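Local coordinates for fatty acid multifunctional protein (atmfp2) (Arabidopsis thaliana, PDB 2WTB) that catalyses successive steps of peroxisomal fatty acid beta-oxidation, combining enoyl-CoA hydratase and NAD-dependent 3-hydroxyacyl-CoA dehydrogenase activities, at residues A[507-512]-A[533-538]; A[637-642]-A[652-657]; A[546-551]-A[567-572]. All coordinates share one frame; numbering follows the deposited sequence.

Interaction 1 (A[507-512]-A[533-538])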
ATOM      1  N   GLN A 507     -14.927   5.570  20.797  1.00 70.44           N
ATOM      2  CA  GLN A 507     -15.403   5.927  22.129  1.00 72.47           C
ATOM      3  C   GLN A 507     -15.169   7.401  22.442  1.00 77.52           C
ATOM      4  O   GLN A 507     -16.008   8.048  23.067  1.00 81.69           O
ATOM      5  CB  GLN A 507     -14.752   5.041  23.192  1.00 79.07           C
ATOM      6  CG  GLN A 507     -15.141   3.575  23.085  1.00 89.55           C
ATOM      7  CD  GLN A 507     -14.453   2.709  24.122  1.00101.50           C
ATOM      8  OE1 GLN A 507     -13.863   3.216  25.076  1.00105.28           O
ATOM      9  NE2 GLN A 507     -14.525   1.394  23.939  1.00 99.49           N
ATOM     10  N   ALA A 508     -14.031   7.928  22.005  1.00 74.77           N
ATOM     11  CA  ALA A 508     -13.723   9.340  22.205  1.00 74.09           C
ATOM     12  C   ALA A 508     -14.739  10.197  21.467  1.00 87.71           C
ATOM     13  O   ALA A 508     -15.180  11.233  21.966  1.00 94.72           O
ATOM     14  CB  ALA A 508     -12.321   9.654  21.724  1.00 66.04           C
ATOM     15  N   ALA A 509     -15.104   9.756  20.269  1.00 79.82           N
ATOM     16  CA  ALA A 509     -16.095  10.452  19.466  1.00 76.73           C
ATOM     17  C   ALA A 509     -17.440  10.493  20.184  1.00 87.91           C
ATOM     18  O   ALA A 509     -18.024  11.561  20.371  1.00 93.60           O
ATOM     19  CB  ALA A 509     -16.236   9.781  18.112  1.00 66.29           C
ATOM     20  N   MET A 510     -17.922   9.323  20.591  1.00 80.01           N
ATOM     21  CA  MET A 510     -19.230   9.217  21.225  1.00 85.87           C
ATOM     22  C   MET A 510     -19.307   9.959  22.555  1.00 86.17           C
ATOM     23  O   MET A 510     -20.359  10.488  22.911  1.00 99.84           O
ATOM     24  CB  MET A 510     -19.636   7.754  21.398  1.00 92.09           C
ATOM     25  CG  MET A 510     -19.977   7.065  20.088  1.00 93.25           C
ATOM     26  SD  MET A 510     -20.914   5.543  20.309  1.00128.94           S
ATOM     27  CE  MET A 510     -21.154   5.053  18.605  1.00105.39           C
ATOM     28  N   PHE A 511     -18.199  10.000  23.288  1.00 85.51           N
ATOM     29  CA  PHE A 511     -18.153  10.763  24.530  1.00 90.94           C
ATOM     30  C   PHE A 511     -18.341  12.247  24.241  1.00 94.99           C
ATOM     31  O   PHE A 511     -19.013  12.956  24.990  1.00 94.41           O
ATOM     32  CB  PHE A 511     -16.835  10.542  25.276  1.00 90.34           C
ATOM     33  CG  PHE A 511     -16.592  11.536  26.379  1.00 95.45           C
ATOM     34  CD1 PHE A 511     -15.741  12.613  26.187  1.00 98.17           C
ATOM     35  CD2 PHE A 511     -17.226  11.403  27.604  1.00 93.53           C
ATOM     36  CE1 PHE A 511     -15.520  13.534  27.199  1.00 95.53           C
ATOM     37  CE2 PHE A 511     -17.010  12.321  28.621  1.00 89.44           C
ATOM     38  CZ  PHE A 511     -16.156  13.387  28.417  1.00 86.23           C
ATOM     39  N   LEU A 512     -17.740  12.708  23.149  1.00 93.05           N
ATOM     40  CA  LEU A 512     -17.880  14.094  22.725  1.00 93.08           C
ATOM     41  C   LEU A 512     -19.330  14.394  22.366  1.00102.48           C
ATOM     42  O   LEU A 512     -19.850  15.468  22.676  1.00102.00           O
ATOM     43  CB  LEU A 512     -16.974  14.381  21.527  1.00 87.94           C
ATOM     44  CG  LEU A 512     -15.467  14.364  21.790  1.00 91.64           C
ATOM     45  CD1 LEU A 512     -14.695  14.481  20.486  1.00 94.02           C
ATOM     46  CD2 LEU A 512     -15.073  15.473  22.754  1.00 84.49           C
ATOM     47  N   MET A 533     -13.680   7.963   5.938  1.00 90.32           N
ATOM     48  CA  MET A 533     -14.980   7.905   6.580  1.00 86.21           C
ATOM     49  C   MET A 533     -14.925   8.611   7.929  1.00 95.48           C
ATOM     50  O   MET A 533     -13.847   8.877   8.458  1.00104.24           O
ATOM     51  CB  MET A 533     -15.367   6.441   6.778  1.00 84.09           C
ATOM     52  CG  MET A 533     -16.824   6.135   6.548  1.00 84.08           C
ATOM     53  SD  MET A 533     -17.095   4.379   6.246  1.00 97.50           S
ATOM     54  CE  MET A 533     -18.801   4.405   5.700  1.00285.71           C
ATOM     55  N   GLY A 534     -16.092   8.920   8.484  1.00 91.82           N
ATOM     56  CA  GLY A 534     -16.162   9.503   9.809  1.00 81.78           C
ATOM     57  C   GLY A 534     -16.376   8.416  10.840  1.00 80.42           C
ATOM     58  O   GLY A 534     -16.829   7.326  10.500  1.00 75.88           O
ATOM     59  N   PRO A 535     -16.049   8.703  12.108  1.00 84.33           N
ATOM     60  CA  PRO A 535     -16.207   7.733  13.196  1.00 83.43           C
ATOM     61  C   PRO A 535     -17.592   7.092  13.194  1.00 84.01           C
ATOM     62  O   PRO A 535     -17.704   5.866  13.192  1.00 79.31           O
ATOM     63  CB  PRO A 535     -16.028   8.588  14.450  1.00 92.57           C
ATOM     64  CG  PRO A 535     -15.143   9.698  14.015  1.00 96.42           C
ATOM     65  CD  PRO A 535     -15.503   9.986  12.584  1.00 91.97           C
ATOM     66  N   PHE A 536     -18.631   7.919  13.191  1.00 89.88           N
ATOM     67  CA  PHE A 536     -20.002   7.423  13.206  1.00 95.81           C
ATOM     68  C   PHE A 536     -20.390   6.850  11.848  1.00100.26           C
ATOM     69  O   PHE A 536     -21.012   5.791  11.762  1.00 94.02           O
ATOM     70  CB  PHE A 536     -20.965   8.539  13.618  1.00 90.80           C
ATOM     71  CG  PHE A 536     -20.586   9.212  14.906  1.00 92.96           C
ATOM     72  CD1 PHE A 536     -19.824  10.369  14.900  1.00 92.81           C
ATOM     73  CD2 PHE A 536     -20.976   8.679  16.123  1.00 92.37           C
ATOM     74  CE1 PHE A 536     -19.466  10.986  16.084  1.00 94.30           C
ATOM     75  CE2 PHE A 536     -20.620   9.290  17.309  1.00 90.87           C
ATOM     76  CZ  PHE A 536     -19.864  10.445  17.289  1.00 93.89           C
ATOM     77  N   ARG A 537     -20.013   7.558  10.789  1.00108.12           N
ATOM     78  CA  ARG A 537     -20.277   7.115   9.428  1.00113.90           C
ATOM     79  C   ARG A 537     -19.709   5.718   9.192  1.00113.94           C
ATOM     80  O   ARG A 537     -20.346   4.874   8.562  1.00111.04           O
ATOM     81  CB  ARG A 537     -19.689   8.117   8.432  1.00118.78           C
ATOM     82  CG  ARG A 537     -19.653   7.650   6.989  1.00117.93           C
ATOM     83  CD  ARG A 537     -21.006   7.172   6.505  1.00115.80           C
ATOM     84  NE  ARG A 537     -21.063   7.139   5.047  1.00112.71           N
ATOM     85  CZ  ARG A 537     -21.886   6.365   4.348  1.00108.30           C
ATOM     86  NH1 ARG A 537     -22.718   5.545   4.975  1.00102.86           N
ATOM     87  NH2 ARG A 537     -21.868   6.406   3.023  1.00108.63           N
ATOM     88  N   LEU A 538     -18.508   5.482   9.710  1.00114.19           N
ATOM     89  CA  LEU A 538     -17.862   4.178   9.612  1.00104.53           C
ATOM     90  C   LEU A 538     -18.509   3.183  10.568  1.00 97.67           C
ATOM     91  O   LEU A 538     -18.567   1.985  10.292  1.00 90.85           O
ATOM     92  CB  LEU A 538     -16.362   4.307   9.903  1.00 99.66           C
ATOM     93  CG  LEU A 538     -15.532   3.030  10.076  1.00 85.49           C
ATOM     94  CD1 LEU A 538     -14.108   3.240   9.574  1.00 75.78           C
ATOM     95  CD2 LEU A 538     -15.536   2.563  11.527  1.00 75.49           C
TER
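The phenyl ring of F536 meets helix 498-514 with its outer end: the carbonyl oxygen of A509 sits at the ring edge, near its plane, 3.8 Å from F536 CZ, while M510 comes in obliquely, its CG 3.6 Å from F536 CE2. The methyl of A509 bridges two neighbours. Its CB lies 3.8 Å from F536 CZ and 3.9 Å from P535 CB, so the first turn of helix 535-542 is placed against a residue with hardly any side chain. This lets the backbones come close, with the CA atoms of A509 and P535 6.8 Å apart. F536 CG stands beside the backbone N, anti to the carbonyl carbon (chi1 -53°), and the length of the ring then carries its far end over to the other helix. G534 holds the N-cap position, and the backbone N-H groups of F536 and R537 in that first turn are bound by the two carboxylate oxygens of D523, from helix 519-529. I522 packs on both P535 and F536. No hydrogen bond crosses between 507-512 and 533-538: D523 ties the start of helix 535-542 to helix 519-529, while the contact with 507-512, within the dehydrogenase C-terminal domain, rests on buried apolar side chains.

Interaction 2 (A[637-642]-A[652-657])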
ATOM      1  N   ASN A 637      -1.961   7.433  22.121  1.00 58.72           N
ATOM      2  CA  ASN A 637      -1.745   6.945  23.474  1.00 69.68           C
ATOM      3  C   ASN A 637      -1.778   5.420  23.528  1.00 73.42           C
ATOM      4  O   ASN A 637      -0.950   4.792  24.189  1.00 78.50           O
ATOM      5  CB  ASN A 637      -2.804   7.529  24.411  1.00 55.23           C
ATOM      6  CG  ASN A 637      -2.419   7.417  25.868  1.00 66.55           C
ATOM      7  OD1 ASN A 637      -1.254   7.197  26.201  1.00 66.77           O
ATOM      8  ND2 ASN A 637      -3.398   7.574  26.751  1.00 70.09           N
ATOM      9  N   GLU A 638      -2.738   4.832  22.822  1.00 64.67           N
ATOM     10  CA  GLU A 638      -2.921   3.388  22.829  1.00 59.82           C
ATOM     11  C   GLU A 638      -1.853   2.707  21.984  1.00 64.37           C
ATOM     12  O   GLU A 638      -1.359   1.635  22.336  1.00 67.07           O
ATOM     13  CB  GLU A 638      -4.316   3.025  22.318  1.00 59.80           C
ATOM     14  CG  GLU A 638      -4.708   1.580  22.564  1.00 66.55           C
ATOM     15  CD  GLU A 638      -4.751   1.230  24.040  1.00 71.51           C
ATOM     16  OE1 GLU A 638      -5.179   2.083  24.845  1.00 76.49           O
ATOM     17  OE2 GLU A 638      -4.361   0.098  24.393  1.00 73.28           O
ATOM     18  N   ALA A 639      -1.501   3.340  20.869  1.00 59.96           N
ATOM     19  CA  ALA A 639      -0.443   2.836  20.007  1.00 48.45           C
ATOM     20  C   ALA A 639       0.860   2.720  20.785  1.00 65.66           C
ATOM     21  O   ALA A 639       1.650   1.804  20.558  1.00 80.35           O
ATOM     22  CB  ALA A 639      -0.260   3.748  18.806  1.00 47.85           C
ATOM     23  N   CYS A 640       1.079   3.653  21.706  1.00 65.24           N
ATOM     24  CA  CYS A 640       2.285   3.656  22.523  1.00 63.81           C
ATOM     25  C   CYS A 640       2.285   2.514  23.532  1.00 65.27           C
ATOM     26  O   CYS A 640       3.320   1.899  23.777  1.00 66.61           O
ATOM     27  CB  CYS A 640       2.452   4.999  23.234  1.00 69.09           C
ATOM     28  SG  CYS A 640       2.896   6.352  22.129  1.00 71.99           S
ATOM     29  N   ARG A 641       1.123   2.238  24.117  1.00 62.08           N
ATOM     30  CA  ARG A 641       0.970   1.086  24.996  1.00 55.47           C
ATOM     31  C   ARG A 641       1.322  -0.182  24.223  1.00 69.49           C
ATOM     32  O   ARG A 641       2.097  -1.018  24.691  1.00 64.19           O
ATOM     33  CB  ARG A 641      -0.464   0.989  25.514  1.00 52.74           C
ATOM     34  CG  ARG A 641      -0.909   2.149  26.390  1.00 60.51           C
ATOM     35  CD  ARG A 641      -2.249   1.844  27.050  1.00 63.69           C
ATOM     36  NE  ARG A 641      -2.641   2.859  28.026  1.00 65.97           N
ATOM     37  CZ  ARG A 641      -3.453   3.876  27.759  1.00 74.68           C
ATOM     38  NH1 ARG A 641      -3.960   4.020  26.542  1.00 77.88           N
ATOM     39  NH2 ARG A 641      -3.758   4.752  28.707  1.00 69.32           N
ATOM     40  N   VAL A 642       0.746  -0.309  23.032  1.00 61.90           N
ATOM     41  CA  VAL A 642       1.014  -1.449  22.164  1.00 65.55           C
ATOM     42  C   VAL A 642       2.493  -1.550  21.815  1.00 68.89           C
ATOM     43  O   VAL A 642       3.075  -2.635  21.841  1.00 80.33           O
ATOM     44  CB  VAL A 642       0.190  -1.364  20.864  1.00 60.35           C
ATOM     45  CG1 VAL A 642       0.779  -2.272  19.795  1.00 56.31           C
ATOM     46  CG2 VAL A 642      -1.262  -1.717  21.136  1.00 53.34           C
ATOM     47  N   ALA A 652       7.147   1.545  12.948  1.00 59.59           N
ATOM     48  CA  ALA A 652       6.783   1.575  11.535  1.00 67.45           C
ATOM     49  C   ALA A 652       5.728   0.530  11.181  1.00 70.95           C
ATOM     50  O   ALA A 652       5.021   0.671  10.182  1.00 76.48           O
ATOM     51  CB  ALA A 652       8.017   1.407  10.663  1.00 71.39           C
ATOM     52  N   ASP A 653       5.628  -0.517  11.993  1.00 55.53           N
ATOM     53  CA  ASP A 653       4.598  -1.531  11.789  1.00 55.83           C
ATOM     54  C   ASP A 653       3.223  -0.997  12.190  1.00 68.00           C
ATOM     55  O   ASP A 653       2.224  -1.259  11.518  1.00 67.67           O
ATOM     56  CB  ASP A 653       4.921  -2.809  12.562  1.00 51.39           C
ATOM     57  CG  ASP A 653       5.965  -3.672  11.863  1.00 64.45           C
ATOM     58  OD1 ASP A 653       6.248  -3.431  10.669  1.00 56.88           O
ATOM     59  OD2 ASP A 653       6.497  -4.598  12.512  1.00 73.97           O
ATOM     60  N   LEU A 654       3.181  -0.245  13.285  1.00 58.74           N
ATOM     61  CA  LEU A 654       1.947   0.392  13.728  1.00 57.71           C
ATOM     62  C   LEU A 654       1.427   1.369  12.673  1.00 69.50           C
ATOM     63  O   LEU A 654       0.219   1.479  12.456  1.00 63.93           O
ATOM     64  CB  LEU A 654       2.163   1.113  15.056  1.00 49.37           C
ATOM     65  CG  LEU A 654       2.395   0.218  16.274  1.00 60.99           C
ATOM     66  CD1 LEU A 654       2.394   1.051  17.545  1.00 67.52           C
ATOM     67  CD2 LEU A 654       1.336  -0.871  16.343  1.00 51.95           C
ATOM     68  N   ASP A 655       2.348   2.071  12.018  1.00 68.35           N
ATOM     69  CA  ASP A 655       1.992   3.004  10.953  1.00 67.10           C
ATOM     70  C   ASP A 655       1.242   2.293   9.834  1.00 73.69           C
ATOM     71  O   ASP A 655       0.105   2.648   9.518  1.00 76.07           O
ATOM     72  CB  ASP A 655       3.243   3.692  10.399  1.00 68.08           C
ATOM     73  CG  ASP A 655       3.875   4.644  11.397  1.00 75.23           C
ATOM     74  OD1 ASP A 655       3.141   5.180  12.252  1.00 73.48           O
ATOM     75  OD2 ASP A 655       5.103   4.863  11.325  1.00 76.84           O
ATOM     76  N   ILE A 656       1.883   1.289   9.239  1.00 69.44           N
ATOM     77  CA  ILE A 656       1.265   0.499   8.177  1.00 63.99           C
ATOM     78  C   ILE A 656      -0.057  -0.109   8.632  1.00 59.74           C
ATOM     79  O   ILE A 656      -1.019  -0.169   7.865  1.00 66.50           O
ATOM     80  CB  ILE A 656       2.205  -0.623   7.668  1.00 63.43           C
ATOM     81  CG1 ILE A 656       2.984  -0.156   6.439  1.00 64.48           C
ATOM     82  CG2 ILE A 656       1.411  -1.861   7.290  1.00 61.93           C
ATOM     83  CD1 ILE A 656       3.674   1.165   6.617  1.00 73.36           C
ATOM     84  N   ALA A 657      -0.106  -0.552   9.884  1.00 48.39           N
ATOM     85  CA  ALA A 657      -1.307  -1.184  10.415  1.00 46.94           C
ATOM     86  C   ALA A 657      -2.496  -0.230  10.394  1.00 55.79           C
ATOM     87  O   ALA A 657      -3.529  -0.528   9.798  1.00 60.62           O
ATOM     88  CB  ALA A 657      -1.061  -1.712  11.822  1.00 46.31           C
TER
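L654 CG stands beside the backbone N, anti to the carbonyl carbon (chi1 -69°), and with chi2 at -172° this directs CD1 toward A639 and CD2 toward V642, whose own chi1 (162°) sets CG1 where CD2 meets it. The contact joins two consecutive helices, 624-644 and 651-662, connected by a short loop in the all-helical C-terminal region. L654 works as a fork. Its CD2 reaches V642 CG1 at 3.8 Å, the two side chains meeting at a slant, while its CD1 lies 4.0 Å from A639 CB and closer still to the carbonyl of A639. All three residues are buried, and M501 of helix 498-514 and M672 of helix 671-678 pack against both A639 and L654, so the leucine is embedded among several helices. Polar groups beside the contact tie these two helices to other parts of the fold. E638 takes R641 NH1 by its OE1 (2.8 Å, with a weak, bent N-H geometry), and its OE2 forms salt bridges with R500 of helix 498-514 and R561 in a loop; this concentration of positive charge would probably favour the ionised carboxylate. N637 ties the same helix to 699-701, its amide bonding to K699 O and C701 N. On the partner helix, D655 OD1 accepts from the backbone N of both M672 and F673, near the start of helix 671-678. The shortest approach between the two segments is that of a methyl to a carbonyl, L654 CD1 lying 3.2 Å from A639 O.

Interaction 3 (A[546-551]-A[567-572])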
ATOM      1  N   VAL A 546     -21.787  -5.479  14.863  1.00103.88           N
ATOM      2  CA  VAL A 546     -20.370  -5.823  14.818  1.00 93.87           C
ATOM      3  C   VAL A 546     -19.538  -4.857  15.651  1.00100.35           C
ATOM      4  O   VAL A 546     -18.726  -5.273  16.478  1.00 94.79           O
ATOM      5  CB  VAL A 546     -19.838  -5.810  13.374  1.00 78.83           C
ATOM      6  CG1 VAL A 546     -18.352  -6.127  13.355  1.00 75.59           C
ATOM      7  CG2 VAL A 546     -20.613  -6.797  12.518  1.00 77.27           C
ATOM      8  N   ALA A 547     -19.747  -3.563  15.423  1.00109.39           N
ATOM      9  CA  ALA A 547     -19.006  -2.525  16.128  1.00103.21           C
ATOM     10  C   ALA A 547     -19.153  -2.661  17.638  1.00 96.92           C
ATOM     11  O   ALA A 547     -18.210  -2.412  18.388  1.00104.53           O
ATOM     12  CB  ALA A 547     -19.462  -1.148  15.672  1.00 98.04           C
ATOM     13  N   ILE A 548     -20.341  -3.059  18.080  1.00 90.12           N
ATOM     14  CA  ILE A 548     -20.611  -3.191  19.505  1.00 95.93           C
ATOM     15  C   ILE A 548     -20.090  -4.519  20.047  1.00 94.51           C
ATOM     16  O   ILE A 548     -19.820  -4.649  21.240  1.00 93.83           O
ATOM     17  CB  ILE A 548     -22.118  -3.054  19.812  1.00102.78           C
ATOM     18  CG1 ILE A 548     -22.336  -2.691  21.282  1.00101.44           C
ATOM     19  CG2 ILE A 548     -22.861  -4.331  19.446  1.00107.83           C
ATOM     20  CD1 ILE A 548     -23.792  -2.536  21.660  1.00111.07           C
ATOM     21  N   ALA A 549     -19.944  -5.501  19.165  1.00104.69           N
ATOM     22  CA  ALA A 549     -19.455  -6.817  19.562  1.00111.09           C
ATOM     23  C   ALA A 549     -17.938  -6.821  19.725  1.00114.95           C
ATOM     24  O   ALA A 549     -17.396  -7.522  20.580  1.00119.90           O
ATOM     25  CB  ALA A 549     -19.885  -7.870  18.553  1.00107.61           C
ATOM     26  N   THR A 550     -17.257  -6.033  18.898  1.00107.14           N
ATOM     27  CA  THR A 550     -15.801  -5.958  18.937  1.00103.07           C
ATOM     28  C   THR A 550     -15.313  -4.978  20.001  1.00 99.06           C
ATOM     29  O   THR A 550     -14.153  -5.022  20.411  1.00 98.83           O
ATOM     30  CB  THR A 550     -15.230  -5.544  17.575  1.00101.91           C
ATOM     31  OG1 THR A 550     -15.958  -4.417  17.079  1.00102.27           O
ATOM     32  CG2 THR A 550     -15.346  -6.689  16.583  1.00105.24           C
ATOM     33  N   ALA A 551     -16.204  -4.097  20.442  1.00 90.12           N
ATOM     34  CA  ALA A 551     -15.869  -3.125  21.477  1.00 94.98           C
ATOM     35  C   ALA A 551     -15.972  -3.750  22.865  1.00 96.88           C
ATOM     36  O   ALA A 551     -15.254  -3.362  23.788  1.00 92.66           O
ATOM     37  CB  ALA A 551     -16.775  -1.905  21.375  1.00 90.45           C
ATOM     38  N   ILE A 567     -25.565   4.880  23.467  1.00112.82           N
ATOM     39  CA  ILE A 567     -26.154   5.391  22.232  1.00114.85           C
ATOM     40  C   ILE A 567     -26.529   4.274  21.261  1.00115.32           C
ATOM     41  O   ILE A 567     -27.692   4.136  20.883  1.00116.26           O
ATOM     42  CB  ILE A 567     -25.216   6.394  21.524  1.00103.00           C
ATOM     43  CG1 ILE A 567     -25.027   7.645  22.385  1.00 97.48           C
ATOM     44  CG2 ILE A 567     -25.768   6.771  20.156  1.00 88.94           C
ATOM     45  CD1 ILE A 567     -24.146   8.695  21.745  1.00 89.37           C
ATOM     46  N   ILE A 568     -25.543   3.477  20.860  1.00111.50           N
ATOM     47  CA  ILE A 568     -25.781   2.391  19.914  1.00107.15           C
ATOM     48  C   ILE A 568     -26.849   1.404  20.391  1.00107.45           C
ATOM     49  O   ILE A 568     -27.808   1.134  19.667  1.00108.91           O
ATOM     50  CB  ILE A 568     -24.484   1.630  19.567  1.00100.11           C
ATOM     51  CG1 ILE A 568     -23.599   2.478  18.653  1.00 97.69           C
ATOM     52  CG2 ILE A 568     -24.807   0.304  18.898  1.00 98.75           C
ATOM     53  CD1 ILE A 568     -22.376   1.750  18.148  1.00 90.00           C
ATOM     54  N   PRO A 569     -26.688   0.858  21.610  1.00106.89           N
ATOM     55  CA  PRO A 569     -27.666  -0.109  22.122  1.00108.67           C
ATOM     56  C   PRO A 569     -29.097   0.419  22.056  1.00112.84           C
ATOM     57  O   PRO A 569     -29.994  -0.298  21.612  1.00110.50           O
ATOM     58  CB  PRO A 569     -27.235  -0.295  23.580  1.00103.47           C
ATOM     59  CG  PRO A 569     -25.776  -0.018  23.569  1.00 99.32           C
ATOM     60  CD  PRO A 569     -25.586   1.080  22.562  1.00105.42           C
ATOM     61  N   LEU A 570     -29.301   1.658  22.490  1.00118.26           N
ATOM     62  CA  LEU A 570     -30.628   2.266  22.477  1.00120.80           C
ATOM     63  C   LEU A 570     -31.207   2.328  21.065  1.00134.32           C
ATOM     64  O   LEU A 570     -32.424   2.286  20.882  1.00143.95           O
ATOM     65  CB  LEU A 570     -30.583   3.666  23.091  1.00110.13           C
ATOM     66  CG  LEU A 570     -30.369   3.732  24.603  1.00107.95           C
ATOM     67  CD1 LEU A 570     -30.092   5.159  25.048  1.00110.16           C
ATOM     68  CD2 LEU A 570     -31.570   3.161  25.339  1.00109.76           C
ATOM     69  N   MET A 571     -30.331   2.433  20.071  1.00131.44           N
ATOM     70  CA  MET A 571     -30.761   2.470  18.679  1.00127.41           C
ATOM     71  C   MET A 571     -31.122   1.073  18.191  1.00129.83           C
ATOM     72  O   MET A 571     -32.074   0.897  17.429  1.00125.64           O
ATOM     73  CB  MET A 571     -29.664   3.063  17.793  1.00121.82           C
ATOM     74  CG  MET A 571     -29.278   4.488  18.145  1.00116.98           C
ATOM     75  SD  MET A 571     -27.973   5.124  17.077  1.00169.74           S
ATOM     76  CE  MET A 571     -28.766   5.014  15.475  1.00111.91           C
ATOM     77  N   GLN A 572     -30.352   0.085  18.633  1.00132.64           N
ATOM     78  CA  GLN A 572     -30.574  -1.302  18.239  1.00130.74           C
ATOM     79  C   GLN A 572     -31.913  -1.823  18.752  1.00137.10           C
ATOM     80  O   GLN A 572     -32.636  -2.509  18.032  1.00142.14           O
ATOM     81  CB  GLN A 572     -29.436  -2.191  18.743  1.00120.32           C
ATOM     82  CG  GLN A 572     -28.091  -1.905  18.100  1.00116.00           C
ATOM     83  CD  GLN A 572     -26.960  -2.668  18.759  1.00118.80           C
ATOM     84  OE1 GLN A 572     -27.054  -3.054  19.925  1.00119.93           O
ATOM     85  NE2 GLN A 572     -25.881  -2.886  18.017  1.00119.26           N
TER
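Helices 546-551 and 567-572 cross in a partly antiparallel sense, their directions 137° apart, and their short axes come no closer than 10.8 Å, so long side chains rather than close backbones make the contact. I548 makes all the close atom contacts from the first segment. Its CG1 branch stands anti to the backbone N (chi1 -160°), which puts CG2 in the crowded position between N and the carbonyl carbon and sends CD1 outward to the proline. There CD1 comes 3.7 Å from P569 CG and 4.1 Å from I568 CG2. Q572, extended beyond its CG, approaches from the opposite direction and brings its amide alongside the isoleucine: NE2 lies 3.6 Å from I548 CG2 and OE1 3.7 Å from I548 CD1. These are van der Waals contacts, since no hydrogen bond links the segments. Behind the isoleucine, the hydroxyl of T550 donates to V546 O at 3.0 Å, and the same oxygen also receives T550 N. F544, from the start of helix 544-557, touches both I568 and Q572, and C539 of helix 535-542 touches I568 and A547. The contact thus joins helices 544-557 and 567-572 within the helical C-terminal domain of the 3-hydroxyacyl-CoA dehydrogenase family.

Overall arrangement
Interactions 1 and 3 belong to one packed region: their centres are 12 Å apart, and they touch directly where M510 CE meets I568 CD1 at 3.6 Å. C539 of helix 535-542 lies at that junction, touching M510, I568 and A547. Interaction 2 stands apart, its centre about 20 Å from that of interaction 1 and 25 Å from that of interaction 3. Its nearest atoms come no closer than about 9 Å and 11 Å respectively. Helix 498-514 nevertheless links interactions 1 and 2, for it carries 507-512 and its R500 and M501 pack against residues of interaction 2. All three contacts lie away from the predicted hydratase residues E119 and E139, in the helical C-terminal part.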